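Side-chain contact in cutm, flavoprotein of carbon monoxide dehydrogenase (PDB 1FFV), which binds FAD as the flavoprotein subunit of carbon monoxide dehydrogenase, where it probably passes electrons from CO oxidation on to an external acceptor: residues C[70-73]-C[74-78]. Numbering follows the deposited sequence.
Sequences VVIG and AMTVE
Thr76 lays its hydroxyl end over the CG2 methyl of Ile72: OG1 of Thr76 stands 3.4 Å from CG2 of Ile72, and CB of Thr76 follows at 3.8 Å from the same methyl. The two side chains cross at about a right angle, and within 4.2 Å CG2 is the branch of Ile72 that meets Thr76. Its position follows from chi1 of -57°, which sets CG2 opposite the backbone N and leaves CG1 beside that nitrogen, leading off from the turn.

The polar half of the contact centres on the carbonyl of Gly73. OG1 of Thr76 donates to O of Gly73 at 2.8 Å, lying in the carbonyl plane on a lone pair with a C=O...O angle of 126°. The backbone N of Thr76 donates to the same oxygen at 2.9 Å, but from 52° above that plane. One acceptor is thus gripped by two donors of a single residue: with OG1 set beside its own backbone N, both donors can reach the one oxygen, which restrains the side-chain rotation and the turn together. Four residues closed by this backbone bond make a type I beta turn, Gly73 to Thr76, and it links the end of strand 69-73 to helix 78-83, with Val77 at the N-cap position.

Ile112 of helix 112-117 also touches both Ile72 and Thr76, and Ile63 of the neighbouring antiparallel strand 63-66 packs on Thr76. At the second position of the turn, Ala74 lines the FAD pocket, its side chain about 4 Å from the bound cofactor, while its backbone is hydrogen-bonded to Gly113.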
ATOM      1  N   VAL C  70      39.604 -17.558  44.845  1.00 32.03           N
ATOM      2  CA  VAL C  70      38.432 -17.668  43.984  1.00 30.72           C
ATOM      3  C   VAL C  70      38.931 -17.416  42.565  1.00 30.42           C
ATOM      4  O   VAL C  70      39.664 -16.457  42.315  1.00 30.52           O
ATOM      5  CB  VAL C  70      37.326 -16.658  44.357  1.00 30.64           C
ATOM      6  CG1 VAL C  70      36.179 -16.733  43.356  1.00 29.97           C
ATOM      7  CG2 VAL C  70      36.800 -16.955  45.759  1.00 30.37           C
ATOM      8  N   VAL C  71      38.601 -18.326  41.658  1.00 29.91           N
ATOM      9  CA  VAL C  71      39.025 -18.217  40.272  1.00 29.65           C
ATOM     10  C   VAL C  71      37.827 -17.869  39.397  1.00 29.50           C
ATOM     11  O   VAL C  71      36.829 -18.604  39.357  1.00 29.32           O
ATOM     12  CB  VAL C  71      39.667 -19.532  39.784  1.00 29.78           C
ATOM     13  CG1 VAL C  71      40.352 -19.323  38.443  1.00 29.84           C
ATOM     14  CG2 VAL C  71      40.652 -20.042  40.818  1.00 29.77           C
ATOM     15  N   ILE C  72      37.932 -16.732  38.715  1.00 28.72           N
ATOM     16  CA  ILE C  72      36.870 -16.246  37.849  1.00 28.27           C
ATOM     17  C   ILE C  72      37.339 -16.147  36.394  1.00 27.98           C
ATOM     18  O   ILE C  72      38.295 -15.423  36.089  1.00 27.20           O
ATOM     19  CB  ILE C  72      36.385 -14.851  38.313  1.00 28.07           C
ATOM     20  CG1 ILE C  72      35.921 -14.909  39.774  1.00 28.23           C
ATOM     21  CG2 ILE C  72      35.255 -14.372  37.428  1.00 28.08           C
ATOM     22  CD1 ILE C  72      35.596 -13.553  40.382  1.00 27.33           C
ATOM     23  N   GLY C  73      36.660 -16.873  35.504  1.00 27.59           N
ATOM     24  CA  GLY C  73      37.012 -16.834  34.091  1.00 27.24           C
ATOM     25  C   GLY C  73      36.882 -15.423  33.540  1.00 27.00           C
ATOM     26  O   GLY C  73      35.902 -14.732  33.823  1.00 27.08           O
ATOM     27  N   ALA C  74      37.866 -14.990  32.758  1.00 26.69           N
ATOM     28  CA  ALA C  74      37.850 -13.644  32.184  1.00 26.67           C
ATOM     29  C   ALA C  74      36.553 -13.330  31.447  1.00 26.87           C
ATOM     30  O   ALA C  74      36.107 -12.179  31.434  1.00 27.76           O
ATOM     31  CB  ALA C  74      39.038 -13.451  31.255  1.00 25.67           C
ATOM     32  N   MET C  75      35.949 -14.351  30.838  1.00 26.66           N
ATOM     33  CA  MET C  75      34.712 -14.179  30.089  1.00 26.38           C
ATOM     34  C   MET C  75      33.426 -14.286  30.910  1.00 26.33           C
ATOM     35  O   MET C  75      32.326 -14.374  30.349  1.00 25.85           O
ATOM     36  CB  MET C  75      34.677 -15.125  28.889  1.00 26.45           C
ATOM     37  CG  MET C  75      35.600 -14.707  27.752  1.00 26.41           C
ATOM     38  SD  MET C  75      35.242 -13.037  27.153  1.00 26.95           S
ATOM     39  CE  MET C  75      33.931 -13.359  26.060  1.00 25.84           C
ATOM     40  N   THR C  76      33.563 -14.292  32.234  1.00 26.21           N
ATOM     41  CA  THR C  76      32.394 -14.340  33.097  1.00 26.35           C
ATOM     42  C   THR C  76      31.627 -13.042  32.871  1.00 26.89           C
ATOM     43  O   THR C  76      32.183 -11.949  32.930  1.00 27.21           O
ATOM     44  CB  THR C  76      32.763 -14.424  34.596  1.00 26.06           C
ATOM     45  OG1 THR C  76      33.469 -15.642  34.849  1.00 25.67           O
ATOM     46  CG2 THR C  76      31.507 -14.381  35.463  1.00 24.86           C
ATOM     47  N   VAL C  77      30.343 -13.184  32.601  1.00 27.55           N
ATOM     48  CA  VAL C  77      29.461 -12.059  32.354  1.00 27.93           C
ATOM     49  C   VAL C  77      29.062 -11.393  33.689  1.00 27.98           C
ATOM     50  O   VAL C  77      28.960 -12.072  34.718  1.00 28.46           O
ATOM     51  CB  VAL C  77      28.263 -12.580  31.511  1.00 28.34           C
ATOM     52  CG1 VAL C  77      26.930 -12.198  32.109  1.00 28.28           C
ATOM     53  CG2 VAL C  77      28.416 -12.131  30.069  1.00 27.93           C
ATOM     54  N   GLU C  78      28.867 -10.071  33.676  1.00 27.83           N
ATOM     55  CA  GLU C  78      28.515  -9.330  34.893  1.00 27.75           C
ATOM     56  C   GLU C  78      27.380  -9.929  35.741  1.00 28.04           C
ATOM     57  O   GLU C  78      27.502 -10.004  36.966  1.00 27.56           O
ATOM     58  CB  GLU C  78      28.217  -7.860  34.578  1.00 27.53           C
ATOM     59  CG  GLU C  78      29.379  -7.062  33.956  1.00 27.24           C
ATOM     60  CD  GLU C  78      30.554  -6.823  34.915  1.00 27.31           C
ATOM     61  OE1 GLU C  78      31.613  -6.350  34.452  1.00 26.54           O
ATOM     62  OE2 GLU C  78      30.425  -7.089  36.133  1.00 27.51           O
TER